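Side-chain contacts in CELL division control protein 6 (Pyrobaculum aerophilum, PDB 1FNN), which binds ADP and magnesium through its AAA+ ATPase core and, as a member of the Cdc6/Cdc18 family, is probably involved in regulating DNA replication: residues A[83-88]-A[134-139]; A[100-105]-A[110-115]; A[294-299]-A[315-320]; A[300-305]-A[375-380]. One frame throughout, in Å; residues are numbered along the deposited sequence.

Contact 1: residues A[83-88]-A[134-139]; sequences IYRNFT and AFNLAP
Y84 enters this contact through its backbone: its O lies 3.8 Å from CD2 of L137, and this buried carbonyl has no hydrogen-bonding partner. Its phenol ring leads off the other way, toward helix 87-97, with CG2 of I83 over the centre of one face. R85 does most of the touching. CG is trans to the carbonyl carbon (chi1 -66°) and the chain runs straight on to NE, which lays the guanidinium over the amide of N136, the two chains running at a slant to each other. The two flat groups stack with planes 18° apart, and OD1 of N136 lies 3.6 Å above the centre of the guanidinium. No hydrogen bond joins them; R85 NE donates to F82 O, with the F82 ring in a cation-pi contact, while N136 ND2 donates to D133 O. R85 O is 3.9 Å from the same L137 CD2. N86, the N-cap of helix 87-97, caps A89 N with its OD1. The side chain of N136 is about 9 Å from the bound magnesium ion. The contact joins the loops that follow the neighbouring parallel strands 75-80 and 127-132, with L137 reaching I90 of helix 87-97 just before helix 139-148 begins.

Contact 2: residues A[100-105]-A[110-115]; sequences IPFPRR and DEFLAL
L115 points from helix 109-122 into the curve of loop 100-105, where it is met by I100, F102 and P103. From CB, which starts toward the loop, chi1 of -177° carries the branch point outward, and CG comes 3.9 Å from CG2 of I100. A chi2 of 60° then sets CD2 among four loop residues. This methyl lies 3.9 Å from F102 CD2, approached obliquely to the ring, 4.0 Å from the backbone O of P101 and 4.1 Å from P103 CD, while I100 CG2 flanks it too. One turn back along the helix, F112 presents its ring edge to a face of F102 in an edge-to-face pair, centroids 4.8 Å apart and planes at 60°. The leading atom, F112 CE2, is 3.3 Å from F102 CZ and sits off-centre, toward the rim of that ring. At the outer end R105, bent at chi3, brings NH2 within 2.6 Å of E111 OE1. The oxygen lies in the guanidinium plane at its edge, giving a salt bridge whose hydrogen bond is weak. E111 OE2 accepts from S108 N, just ahead of the helix. This surface contact folds the connecting loop back onto helix 109-122, while F102 also touches A95, and F112 touches F87 and I91, of the preceding helix 87-97.

Contact 3: residues A[294-299]-A[315-320]; sequences LLAIVR and EESYKI
A chi1 of 176° puts OG of S317 trans to its own amide nitrogen and aims it across at A296 O, while Y318, with a similar first torsion, keeps CB at the interface while its ring leads away from segment 294-299. The two segments belong to helices 288-304 and 311-324, successive helices of the C-terminal winged-helix domain, a helix-turn-helix relative. Their local axes come within 8.0 Å at a crossing angle of 115°. Small groups at the crossing allow that approach: the CB of A296 presses onto the backbone of the second helix, 3.5 Å from both N and CA of Y318, and meets Y318 CB at 3.7 Å. R299 adds the root of its side chain, CB standing 3.9 Å from S317 OG. Its extended chain carries the guanidinium beyond the crossing, where NH1 makes a salt bridge with E324. The hydroxyl of Y318 is hydrogen-bonded to H289 ND1, nearer the start of helix 288-304, and to R330 N. On the far side of the second helix K319 NZ pairs with E316 OE2 in a salt bridge between residues about one turn apart. Between the two segments there is one hydrogen bond, and it ties a side chain to a main-chain carbonyl that is also hydrogen-bonded to S300 OG. S317 OG donates to A296 O at 2.9 Å, lying in the carbonyl plane on a lone pair, with a C=O...donor angle of 114°.

Contact 4: residues A[300-305]-A[375-380]; sequences SLKISH and TLEAVI
K302 and E377 carry this surface contact, each giving nearly the same area to it, and reach for one another from CA atoms 9.7 Å apart. E377 contributes a straight arm: CG is trans to the backbone N (chi1 -172°) and the chain stays extended, projecting its carboxylate from helix 373-387. K302 instead leaves helix 288-304 pointing toward the glutamate and bends at both chi3 and chi4, so the lysine chain lies across the glutamate at about a right angle. The charged ends form a salt bridge, NZ of K302 to OE2 of E377 at 3.0 Å, but the lysine chain crowds OE2 in the model, which makes this distance doubtful. No hydrogen bond is assigned between them. Each charge has a second, long and weak partner: D374 OD1 for K302 NZ, and R299 NE for E377 OE1. Close by, helix 288-304 ends. L301 O accepts both H305 N and S304 OG, each at 3.1 Å and from the same face of the carbonyl plane, and H305 then leaves the helix with a positive phi. Elsewhere along the same two helices of the winged-helix domain, apolar residues pack, L376 on V298 and I380 on L294, while S300, L301 and S304 lean on I309 of strand 309-310.

The four contacts fall into two pairs at opposite ends of an elongated chain. Contacts 1 and 2 belong to the AAA domain, centres 19 Å apart, and touch where F87 packs on F112 and L113; contact 2 falls between the two segments of contact 1 in sequence, and the consecutive helices 87-97 and 109-122 link them. Contacts 3 and 4 belong to the winged-helix domain, centres 10 Å apart, sharing helix 288-304, and their segments alternate along the chain. Between the pairs, centres are 48 to 71 Å apart and nothing touches. These contacts thus each stay within one domain, two in the AAA domain and two in the winged helix, which is probably a DNA-binding module.

Contact 1: residues A[83-88]-A[134-139]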
loop_
_atom_site.group_PDB
_atom_site.type_symbol
_atom_site.label_atom_id
_atom_site.label_comp_id
_atom_site.label_asym_id
_atom_site.label_seq_id
_atom_site.Cartn_x
_atom_site.Cartn_y
_atom_site.Cartn_z
ATOM N N ILE A 83 11.605 10.033 9.580
ATOM C CA ILE A 83 11.862 11.337 10.156
ATOM C C ILE A 83 13.008 11.344 11.146
ATOM O O ILE A 83 13.910 12.189 11.081
ATOM C CB ILE A 83 10.574 11.796 10.892
ATOM C CG1 ILE A 83 9.419 11.838 9.893
ATOM C CG2 ILE A 83 10.764 13.134 11.581
ATOM C CD1 ILE A 83 8.062 12.023 10.547
ATOM N N TYR A 84 12.987 10.440 12.132
ATOM C CA TYR A 84 14.035 10.392 13.152
ATOM C C TYR A 84 14.974 9.236 12.851
ATOM O O TYR A 84 14.593 8.086 13.068
ATOM C CB TYR A 84 13.394 10.234 14.540
ATOM C CG TYR A 84 12.302 11.268 14.722
ATOM C CD1 TYR A 84 10.960 10.960 14.552
ATOM C CD2 TYR A 84 12.657 12.569 15.071
ATOM C CE1 TYR A 84 9.975 11.914 14.721
ATOM C CE2 TYR A 84 11.679 13.536 15.243
ATOM C CZ TYR A 84 10.357 13.206 15.069
ATOM O OH TYR A 84 9.418 14.186 15.247
ATOM N N ARG A 85 16.203 9.505 12.416
ATOM C CA ARG A 85 17.085 8.444 11.931
ATOM C C ARG A 85 18.328 8.167 12.742
ATOM O O ARG A 85 18.739 6.999 12.840
ATOM C CB ARG A 85 17.530 8.766 10.491
ATOM C CG ARG A 85 16.353 8.725 9.532
ATOM C CD ARG A 85 16.762 8.970 8.085
ATOM N NE ARG A 85 15.581 9.095 7.246
ATOM C CZ ARG A 85 15.562 9.140 5.921
ATOM N NH1 ARG A 85 16.691 9.070 5.229
ATOM N NH2 ARG A 85 14.405 9.256 5.282
ATOM N N ASN A 86 18.896 9.209 13.335
ATOM C CA ASN A 86 20.114 8.983 14.121
ATOM C C ASN A 86 19.714 8.936 15.587
ATOM O O ASN A 86 18.560 9.235 15.880
ATOM C CB ASN A 86 21.139 10.088 13.850
ATOM C CG ASN A 86 20.500 11.452 14.076
ATOM O OD1 ASN A 86 20.173 11.782 15.217
ATOM N ND2 ASN A 86 20.340 12.196 12.995
ATOM N N PHE A 87 20.619 8.468 16.429
ATOM C CA PHE A 87 20.439 8.300 17.838
ATOM C C PHE A 87 19.879 9.551 18.521
ATOM O O PHE A 87 18.986 9.447 19.360
ATOM C CB PHE A 87 21.767 7.919 18.556
ATOM C CG PHE A 87 21.442 7.592 20.000
ATOM C CD1 PHE A 87 20.882 6.360 20.314
ATOM C CD2 PHE A 87 21.679 8.489 21.023
ATOM C CE1 PHE A 87 20.571 6.038 21.614
ATOM C CE2 PHE A 87 21.363 8.162 22.329
ATOM C CZ PHE A 87 20.812 6.943 22.631
ATOM N N THR A 88 20.477 10.705 18.244
ATOM C CA THR A 88 20.074 11.956 18.858
ATOM C C THR A 88 18.642 12.326 18.505
ATOM O O THR A 88 17.911 12.809 19.369
ATOM C CB THR A 88 21.033 13.101 18.444
ATOM O OG1 THR A 88 22.331 12.760 18.959
ATOM C CG2 THR A 88 20.611 14.432 19.032
ATOM N N ALA A 134 12.129 1.176 10.025
ATOM C CA ALA A 134 13.418 1.044 10.663
ATOM C C ALA A 134 14.589 0.718 9.766
ATOM O O ALA A 134 15.728 0.929 10.204
ATOM C CB ALA A 134 13.285 -0.003 11.780
ATOM N N PHE A 135 14.379 0.417 8.507
ATOM C CA PHE A 135 15.420 0.292 7.496
ATOM C C PHE A 135 16.151 1.615 7.316
ATOM O O PHE A 135 17.344 1.630 6.988
ATOM C CB PHE A 135 14.890 -0.170 6.126
ATOM C CG PHE A 135 13.687 0.561 5.623
ATOM C CD1 PHE A 135 13.804 1.684 4.827
ATOM C CD2 PHE A 135 12.414 0.123 5.942
ATOM C CE1 PHE A 135 12.689 2.354 4.365
ATOM C CE2 PHE A 135 11.287 0.777 5.492
ATOM C CZ PHE A 135 11.429 1.903 4.697
ATOM N N ASN A 136 15.510 2.738 7.654
ATOM C CA ASN A 136 16.139 4.038 7.635
ATOM C C ASN A 136 17.215 4.214 8.700
ATOM O O ASN A 136 17.955 5.194 8.564
ATOM C CB ASN A 136 15.112 5.159 7.793
ATOM C CG ASN A 136 14.231 5.311 6.579
ATOM O OD1 ASN A 136 14.700 5.643 5.488
ATOM N ND2 ASN A 136 12.938 5.068 6.760
ATOM N N LEU A 137 17.278 3.411 9.758
ATOM C CA LEU A 137 18.282 3.623 10.778
ATOM C C LEU A 137 19.571 2.843 10.458
ATOM O O LEU A 137 19.538 1.812 9.791
ATOM C CB LEU A 137 17.856 3.160 12.166
ATOM C CG LEU A 137 16.420 3.286 12.652
ATOM C CD1 LEU A 137 16.337 3.091 14.169
ATOM C CD2 LEU A 137 15.746 4.576 12.232
ATOM N N ALA A 138 20.665 3.305 11.061
ATOM C CA ALA A 138 21.905 2.513 10.928
ATOM C C ALA A 138 21.666 1.277 11.791
ATOM O O ALA A 138 21.193 1.373 12.930
ATOM C CB ALA A 138 23.107 3.313 11.389
ATOM N N PRO A 139 22.179 0.125 11.376
ATOM C CA PRO A 139 22.041 -1.101 12.147
ATOM C C PRO A 139 22.477 -0.981 13.591
ATOM O O PRO A 139 21.831 -1.540 14.485
ATOM C CB PRO A 139 22.886 -2.082 11.335
ATOM C CG PRO A 139 22.757 -1.616 9.921
ATOM C CD PRO A 139 22.712 -0.112 10.014
#

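Contact 2: residues A[100-105]-A[110-115]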
loop_
_atom_site.group_PDB
_atom_site.type_symbol
_atom_site.label_atom_id
_atom_site.label_comp_id
_atom_site.label_asym_id
_atom_site.label_seq_id
_atom_site.Cartn_x
_atom_site.Cartn_y
_atom_site.Cartn_z
ATOM N N ILE A 100 10.716 13.633 29.346
ATOM C CA ILE A 100 11.964 13.509 30.119
ATOM C C ILE A 100 12.725 14.805 29.813
ATOM O O ILE A 100 13.096 15.021 28.669
ATOM C CB ILE A 100 12.840 12.360 29.601
ATOM C CG1 ILE A 100 12.183 10.991 29.872
ATOM C CG2 ILE A 100 14.261 12.410 30.177
ATOM C CD1 ILE A 100 12.947 9.888 29.122
ATOM N N PRO A 101 12.953 15.630 30.819
ATOM C CA PRO A 101 13.663 16.887 30.581
ATOM C C PRO A 101 15.134 16.600 30.299
ATOM O O PRO A 101 15.722 15.821 31.056
ATOM C CB PRO A 101 13.494 17.660 31.892
ATOM C CG PRO A 101 12.534 16.885 32.717
ATOM C CD PRO A 101 12.571 15.438 32.223
ATOM N N PHE A 102 15.753 17.298 29.365
ATOM C CA PHE A 102 17.203 17.188 29.204
ATOM C C PHE A 102 17.987 18.212 30.031
ATOM O O PHE A 102 17.587 19.368 30.219
ATOM C CB PHE A 102 17.649 17.338 27.750
ATOM C CG PHE A 102 17.303 16.197 26.840
ATOM C CD1 PHE A 102 17.353 16.394 25.465
ATOM C CD2 PHE A 102 16.935 14.949 27.308
ATOM C CE1 PHE A 102 17.045 15.372 24.584
ATOM C CE2 PHE A 102 16.625 13.919 26.442
ATOM C CZ PHE A 102 16.680 14.138 25.078
ATOM N N PRO A 103 19.200 17.799 30.398
ATOM C CA PRO A 103 20.130 18.643 31.129
ATOM C C PRO A 103 20.711 19.728 30.247
ATOM O O PRO A 103 20.597 19.740 29.015
ATOM C CB PRO A 103 21.234 17.720 31.634
ATOM C CG PRO A 103 20.944 16.363 31.107
ATOM C CD PRO A 103 19.771 16.455 30.177
ATOM N N ARG A 104 21.199 20.767 30.927
ATOM C CA ARG A 104 21.813 21.884 30.200
ATOM C C ARG A 104 23.036 21.390 29.417
ATOM O O ARG A 104 23.162 21.648 28.218
ATOM C CB ARG A 104 22.141 22.945 31.242
ATOM C CG ARG A 104 22.818 24.194 30.717
ATOM C CD ARG A 104 22.981 25.217 31.854
ATOM N NE ARG A 104 23.030 26.539 31.257
ATOM C CZ ARG A 104 22.020 27.297 30.851
ATOM N NH1 ARG A 104 20.759 26.936 30.939
ATOM N NH2 ARG A 104 22.278 28.494 30.322
ATOM N N ARG A 105 23.934 20.675 30.067
ATOM C CA ARG A 105 25.118 20.105 29.431
ATOM C C ARG A 105 24.794 19.156 28.283
ATOM O O ARG A 105 23.731 18.534 28.210
ATOM C CB ARG A 105 25.977 19.334 30.439
ATOM C CG ARG A 105 25.222 18.265 31.209
ATOM C CD ARG A 105 26.093 17.510 32.197
ATOM N NE ARG A 105 26.584 16.248 31.670
ATOM C CZ ARG A 105 27.385 16.016 30.644
ATOM N NH1 ARG A 105 27.905 16.971 29.878
ATOM N NH2 ARG A 105 27.704 14.764 30.341
ATOM N N ASP A 110 25.746 7.308 25.661
ATOM C CA ASP A 110 25.586 6.501 26.856
ATOM C C ASP A 110 24.829 7.232 27.954
ATOM O O ASP A 110 24.069 6.671 28.737
ATOM C CB ASP A 110 26.953 6.091 27.433
ATOM C CG ASP A 110 27.729 5.147 26.525
ATOM O OD1 ASP A 110 27.123 4.547 25.609
ATOM O OD2 ASP A 110 28.961 5.013 26.743
ATOM N N GLU A 111 25.136 8.513 28.147
ATOM C CA GLU A 111 24.428 9.331 29.135
ATOM C C GLU A 111 22.930 9.405 28.829
ATOM O O GLU A 111 22.098 9.195 29.707
ATOM C CB GLU A 111 25.067 10.729 29.133
ATOM C CG GLU A 111 26.323 10.670 30.008
ATOM C CD GLU A 111 27.223 11.871 29.834
ATOM O OE1 GLU A 111 27.831 12.257 30.857
ATOM O OE2 GLU A 111 27.338 12.430 28.725
ATOM N N PHE A 112 22.618 9.639 27.566
ATOM C CA PHE A 112 21.237 9.634 27.091
ATOM C C PHE A 112 20.493 8.342 27.397
ATOM O O PHE A 112 19.467 8.337 28.071
ATOM C CB PHE A 112 21.256 9.796 25.568
ATOM C CG PHE A 112 21.049 11.215 25.128
ATOM C CD1 PHE A 112 21.876 11.777 24.169
ATOM C CD2 PHE A 112 20.024 11.972 25.685
ATOM C CE1 PHE A 112 21.678 13.086 23.768
ATOM C CE2 PHE A 112 19.836 13.275 25.280
ATOM C CZ PHE A 112 20.655 13.835 24.325
ATOM N N LEU A 113 21.142 7.192 27.087
ATOM C CA LEU A 113 20.497 5.921 27.393
ATOM C C LEU A 113 20.318 5.766 28.879
ATOM O O LEU A 113 19.303 5.278 29.399
ATOM C CB LEU A 113 21.302 4.723 26.859
ATOM C CG LEU A 113 21.242 4.575 25.345
ATOM C CD1 LEU A 113 22.280 3.538 24.894
ATOM C CD2 LEU A 113 19.832 4.216 24.899
ATOM N N ALA A 114 21.382 6.163 29.606
ATOM C CA ALA A 114 21.284 6.089 31.077
ATOM C C ALA A 114 20.125 6.963 31.573
ATOM O O ALA A 114 19.445 6.575 32.528
ATOM C CB ALA A 114 22.621 6.549 31.643
ATOM N N LEU A 115 19.989 8.157 31.035
ATOM C CA LEU A 115 18.859 9.033 31.446
ATOM C C LEU A 115 17.497 8.395 31.173
ATOM O O LEU A 115 16.598 8.334 32.014
ATOM C CB LEU A 115 18.965 10.376 30.729
ATOM C CG LEU A 115 17.909 11.450 31.100
ATOM C CD1 LEU A 115 17.954 11.797 32.577
ATOM C CD2 LEU A 115 18.116 12.695 30.254
#

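Contact 3: residues A[294-299]-A[315-320]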
loop_
_atom_site.group_PDB
_atom_site.type_symbol
_atom_site.label_atom_id
_atom_site.label_comp_id
_atom_site.label_asym_id
_atom_site.label_seq_id
_atom_site.Cartn_x
_atom_site.Cartn_y
_atom_site.Cartn_z
ATOM N N LEU A 294 -5.732 -3.642 -29.852
ATOM C CA LEU A 294 -5.705 -2.682 -28.740
ATOM C C LEU A 294 -6.465 -1.429 -29.124
ATOM O O LEU A 294 -7.373 -0.957 -28.390
ATOM C CB LEU A 294 -4.259 -2.363 -28.354
ATOM C CG LEU A 294 -4.096 -1.272 -27.268
ATOM C CD1 LEU A 294 -4.745 -1.745 -25.955
ATOM C CD2 LEU A 294 -2.609 -1.007 -27.064
ATOM N N LEU A 295 -6.260 -0.942 -30.389
ATOM C CA LEU A 295 -7.097 0.143 -30.872
ATOM C C LEU A 295 -8.564 -0.190 -30.765
ATOM O O LEU A 295 -9.409 0.668 -30.384
ATOM C CB LEU A 295 -6.802 0.549 -32.341
ATOM C CG LEU A 295 -7.593 1.698 -32.928
ATOM C CD1 LEU A 295 -7.530 2.938 -31.998
ATOM C CD2 LEU A 295 -6.979 2.117 -34.274
ATOM N N ALA A 296 -8.964 -1.432 -31.070
ATOM C CA ALA A 296 -10.367 -1.776 -31.014
ATOM C C ALA A 296 -10.905 -1.665 -29.540
ATOM O O ALA A 296 -12.103 -1.468 -29.330
ATOM C CB ALA A 296 -10.531 -3.242 -31.414
ATOM N N ILE A 297 -10.152 -2.206 -28.613
ATOM C CA ILE A 297 -10.546 -2.190 -27.179
ATOM C C ILE A 297 -10.695 -0.727 -26.775
ATOM O O ILE A 297 -11.670 -0.314 -26.158
ATOM C CB ILE A 297 -9.458 -2.892 -26.359
ATOM C CG1 ILE A 297 -9.439 -4.408 -26.641
ATOM C CG2 ILE A 297 -9.671 -2.648 -24.849
ATOM C CD1 ILE A 297 -8.192 -5.075 -26.063
ATOM N N VAL A 298 -9.745 0.135 -27.085
ATOM C CA VAL A 298 -9.828 1.556 -26.903
ATOM C C VAL A 298 -11.108 2.144 -27.478
ATOM O O VAL A 298 -11.796 2.948 -26.791
ATOM C CB VAL A 298 -8.617 2.310 -27.456
ATOM C CG1 VAL A 298 -8.892 3.832 -27.429
ATOM C CG2 VAL A 298 -7.334 2.006 -26.705
ATOM N N ARG A 299 -11.486 1.811 -28.718
ATOM C CA ARG A 299 -12.726 2.321 -29.306
ATOM C C ARG A 299 -14.006 1.825 -28.657
ATOM O O ARG A 299 -14.969 2.625 -28.416
ATOM C CB ARG A 299 -12.818 2.024 -30.845
ATOM C CG ARG A 299 -11.790 2.884 -31.572
ATOM C CD ARG A 299 -12.074 3.089 -33.052
ATOM N NE ARG A 299 -10.948 3.817 -33.661
ATOM C CZ ARG A 299 -10.765 3.884 -34.979
ATOM N NH1 ARG A 299 -11.621 3.280 -35.790
ATOM N NH2 ARG A 299 -9.721 4.561 -35.444
ATOM N N GLU A 315 -13.866 -7.754 -30.148
ATOM C CA GLU A 315 -13.749 -8.495 -31.419
ATOM C C GLU A 315 -14.668 -7.922 -32.489
ATOM O O GLU A 315 -14.166 -7.527 -33.563
ATOM C CB GLU A 315 -13.993 -9.996 -31.250
ATOM C CG GLU A 315 -13.942 -10.695 -32.625
ATOM C CD GLU A 315 -13.822 -12.198 -32.524
ATOM O OE1 GLU A 315 -14.216 -12.737 -31.479
ATOM O OE2 GLU A 315 -13.335 -12.862 -33.475
ATOM N N GLU A 316 -15.887 -7.507 -32.138
ATOM C CA GLU A 316 -16.716 -6.811 -33.124
ATOM C C GLU A 316 -16.150 -5.463 -33.486
ATOM O O GLU A 316 -16.179 -5.001 -34.643
ATOM C CB GLU A 316 -18.189 -6.733 -32.696
ATOM C CG GLU A 316 -18.873 -8.093 -32.821
ATOM C CD GLU A 316 -18.675 -8.723 -34.207
ATOM O OE1 GLU A 316 -18.791 -8.004 -35.230
ATOM O OE2 GLU A 316 -18.393 -9.946 -34.259
ATOM N N SER A 317 -15.564 -4.747 -32.525
ATOM C CA SER A 317 -14.920 -3.473 -32.789
ATOM C C SER A 317 -13.716 -3.691 -33.731
ATOM O O SER A 317 -13.376 -2.810 -34.532
ATOM C CB SER A 317 -14.448 -2.880 -31.438
ATOM O OG SER A 317 -13.729 -1.676 -31.662
ATOM N N TYR A 318 -12.961 -4.729 -33.444
ATOM C CA TYR A 318 -11.739 -5.087 -34.147
ATOM C C TYR A 318 -12.018 -5.411 -35.634
ATOM O O TYR A 318 -11.302 -4.935 -36.513
ATOM C CB TYR A 318 -11.057 -6.271 -33.441
ATOM C CG TYR A 318 -9.952 -6.949 -34.257
ATOM C CD1 TYR A 318 -8.672 -6.449 -34.363
ATOM C CD2 TYR A 318 -10.239 -8.138 -34.939
ATOM C CE1 TYR A 318 -7.683 -7.072 -35.106
ATOM C CE2 TYR A 318 -9.254 -8.772 -35.689
ATOM C CZ TYR A 318 -8.004 -8.249 -35.769
ATOM O OH TYR A 318 -7.035 -8.911 -36.532
ATOM N N LYS A 319 -13.131 -6.071 -35.917
ATOM C CA LYS A 319 -13.518 -6.254 -37.340
ATOM C C LYS A 319 -13.738 -4.943 -38.064
ATOM O O LYS A 319 -13.261 -4.694 -39.192
ATOM C CB LYS A 319 -14.766 -7.125 -37.367
ATOM C CG LYS A 319 -14.474 -8.532 -36.857
ATOM C CD LYS A 319 -15.787 -9.322 -36.813
ATOM C CE LYS A 319 -15.454 -10.757 -36.435
ATOM N NZ LYS A 319 -16.657 -11.608 -36.220
ATOM N N ILE A 320 -14.387 -3.973 -37.401
ATOM C CA ILE A 320 -14.591 -2.663 -37.963
ATOM C C ILE A 320 -13.270 -1.952 -38.155
ATOM O O ILE A 320 -13.056 -1.323 -39.200
ATOM C CB ILE A 320 -15.533 -1.798 -37.073
ATOM C CG1 ILE A 320 -16.927 -2.426 -37.140
ATOM C CG2 ILE A 320 -15.548 -0.333 -37.496
ATOM C CD1 ILE A 320 -17.892 -1.929 -36.078
#

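Contact 4: residues A[300-305]-A[375-380]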
loop_
_atom_site.group_PDB
_atom_site.type_symbol
_atom_site.label_atom_id
_atom_site.label_comp_id
_atom_site.label_asym_id
_atom_site.label_seq_id
_atom_site.Cartn_x
_atom_site.Cartn_y
_atom_site.Cartn_z
ATOM N N SER A 300 -14.094 0.587 -28.236
ATOM C CA SER A 300 -15.272 0.090 -27.569
ATOM C C SER A 300 -15.418 0.811 -26.177
ATOM O O SER A 300 -16.559 0.947 -25.755
ATOM C CB SER A 300 -15.252 -1.390 -27.256
ATOM O OG SER A 300 -14.910 -2.143 -28.412
ATOM N N LEU A 301 -14.316 1.012 -25.499
ATOM C CA LEU A 301 -14.354 1.592 -24.139
ATOM C C LEU A 301 -14.730 3.060 -24.199
ATOM O O LEU A 301 -15.526 3.550 -23.389
ATOM C CB LEU A 301 -12.985 1.423 -23.469
ATOM C CG LEU A 301 -12.654 0.073 -22.857
ATOM C CD1 LEU A 301 -11.179 0.028 -22.483
ATOM C CD2 LEU A 301 -13.546 -0.234 -21.626
ATOM N N LYS A 302 -14.292 3.798 -25.233
ATOM C CA LYS A 302 -14.755 5.137 -25.512
ATOM C C LYS A 302 -16.257 5.216 -25.731
ATOM O O LYS A 302 -16.886 6.183 -25.293
ATOM C CB LYS A 302 -14.036 5.746 -26.728
ATOM C CG LYS A 302 -12.678 6.292 -26.373
ATOM C CD LYS A 302 -11.766 6.388 -27.575
ATOM C CE LYS A 302 -11.065 7.734 -27.646
ATOM N NZ LYS A 302 -11.966 8.712 -28.345
ATOM N N ILE A 303 -16.829 4.251 -26.416
ATOM C CA ILE A 303 -18.253 4.144 -26.673
ATOM C C ILE A 303 -18.995 3.717 -25.412
ATOM O O ILE A 303 -20.089 4.212 -25.133
ATOM C CB ILE A 303 -18.526 3.131 -27.802
ATOM C CG1 ILE A 303 -18.063 3.739 -29.142
ATOM C CG2 ILE A 303 -19.968 2.676 -27.917
ATOM C CD1 ILE A 303 -17.774 2.687 -30.198
ATOM N N SER A 304 -18.528 2.687 -24.717
ATOM C CA SER A 304 -19.249 2.219 -23.546
ATOM C C SER A 304 -19.310 3.283 -22.440
ATOM O O SER A 304 -20.270 3.250 -21.671
ATOM C CB SER A 304 -18.608 0.939 -22.999
ATOM O OG SER A 304 -17.362 1.300 -22.392
ATOM N N HIS A 305 -18.299 4.088 -22.194
ATOM C CA HIS A 305 -18.189 4.945 -21.023
ATOM C C HIS A 305 -18.264 4.118 -19.733
ATOM O O HIS A 305 -18.556 4.586 -18.618
ATOM C CB HIS A 305 -19.261 6.058 -20.994
ATOM C CG HIS A 305 -18.899 7.119 -21.987
ATOM N ND1 HIS A 305 -18.209 8.259 -21.647
ATOM C CD2 HIS A 305 -19.134 7.201 -23.327
ATOM C CE1 HIS A 305 -18.028 9.009 -22.722
ATOM N NE2 HIS A 305 -18.580 8.386 -23.752
ATOM N N THR A 375 -5.392 10.021 -25.460
ATOM C CA THR A 375 -3.965 10.058 -25.739
ATOM C C THR A 375 -3.436 8.673 -26.146
ATOM O O THR A 375 -2.604 8.594 -27.063
ATOM C CB THR A 375 -3.237 10.636 -24.520
ATOM O OG1 THR A 375 -3.407 12.080 -24.585
ATOM C CG2 THR A 375 -1.755 10.348 -24.508
ATOM N N LEU A 376 -4.011 7.610 -25.598
ATOM C CA LEU A 376 -3.583 6.265 -25.981
ATOM C C LEU A 376 -3.960 6.033 -27.454
ATOM O O LEU A 376 -3.250 5.408 -28.218
ATOM C CB LEU A 376 -4.290 5.252 -25.072
ATOM C CG LEU A 376 -3.992 3.783 -25.383
ATOM C CD1 LEU A 376 -2.475 3.594 -25.519
ATOM C CD2 LEU A 376 -4.545 2.825 -24.349
ATOM N N GLU A 377 -5.220 6.299 -27.739
ATOM C CA GLU A 377 -5.812 6.275 -29.045
ATOM C C GLU A 377 -5.006 7.039 -30.090
ATOM O O GLU A 377 -4.694 6.429 -31.137
ATOM C CB GLU A 377 -7.263 6.800 -29.084
ATOM C CG GLU A 377 -7.824 6.534 -30.498
ATOM C CD GLU A 377 -9.234 7.018 -30.680
ATOM O OE1 GLU A 377 -10.011 6.427 -31.453
ATOM O OE2 GLU A 377 -9.630 8.017 -30.057
ATOM N N ALA A 378 -4.499 8.216 -29.792
ATOM C CA ALA A 378 -3.635 8.965 -30.684
ATOM C C ALA A 378 -2.297 8.283 -30.906
ATOM O O ALA A 378 -1.740 8.375 -32.023
ATOM C CB ALA A 378 -3.415 10.414 -30.177
ATOM N N VAL A 379 -1.651 7.778 -29.862
ATOM C CA VAL A 379 -0.337 7.176 -30.023
ATOM C C VAL A 379 -0.420 5.850 -30.812
ATOM O O VAL A 379 0.408 5.642 -31.713
ATOM C CB VAL A 379 0.379 6.887 -28.698
ATOM C CG1 VAL A 379 1.688 6.165 -28.937
ATOM C CG2 VAL A 379 0.636 8.189 -27.934
ATOM N N ILE A 380 -1.464 5.084 -30.540
ATOM C CA ILE A 380 -1.593 3.785 -31.212
ATOM C C ILE A 380 -1.932 4.004 -32.685
ATOM O O ILE A 380 -1.338 3.373 -33.576
ATOM C CB ILE A 380 -2.662 2.872 -30.598
ATOM C CG1 ILE A 380 -2.508 2.802 -29.075
ATOM C CG2 ILE A 380 -2.435 1.431 -31.140
ATOM C CD1 ILE A 380 -3.637 2.008 -28.425
#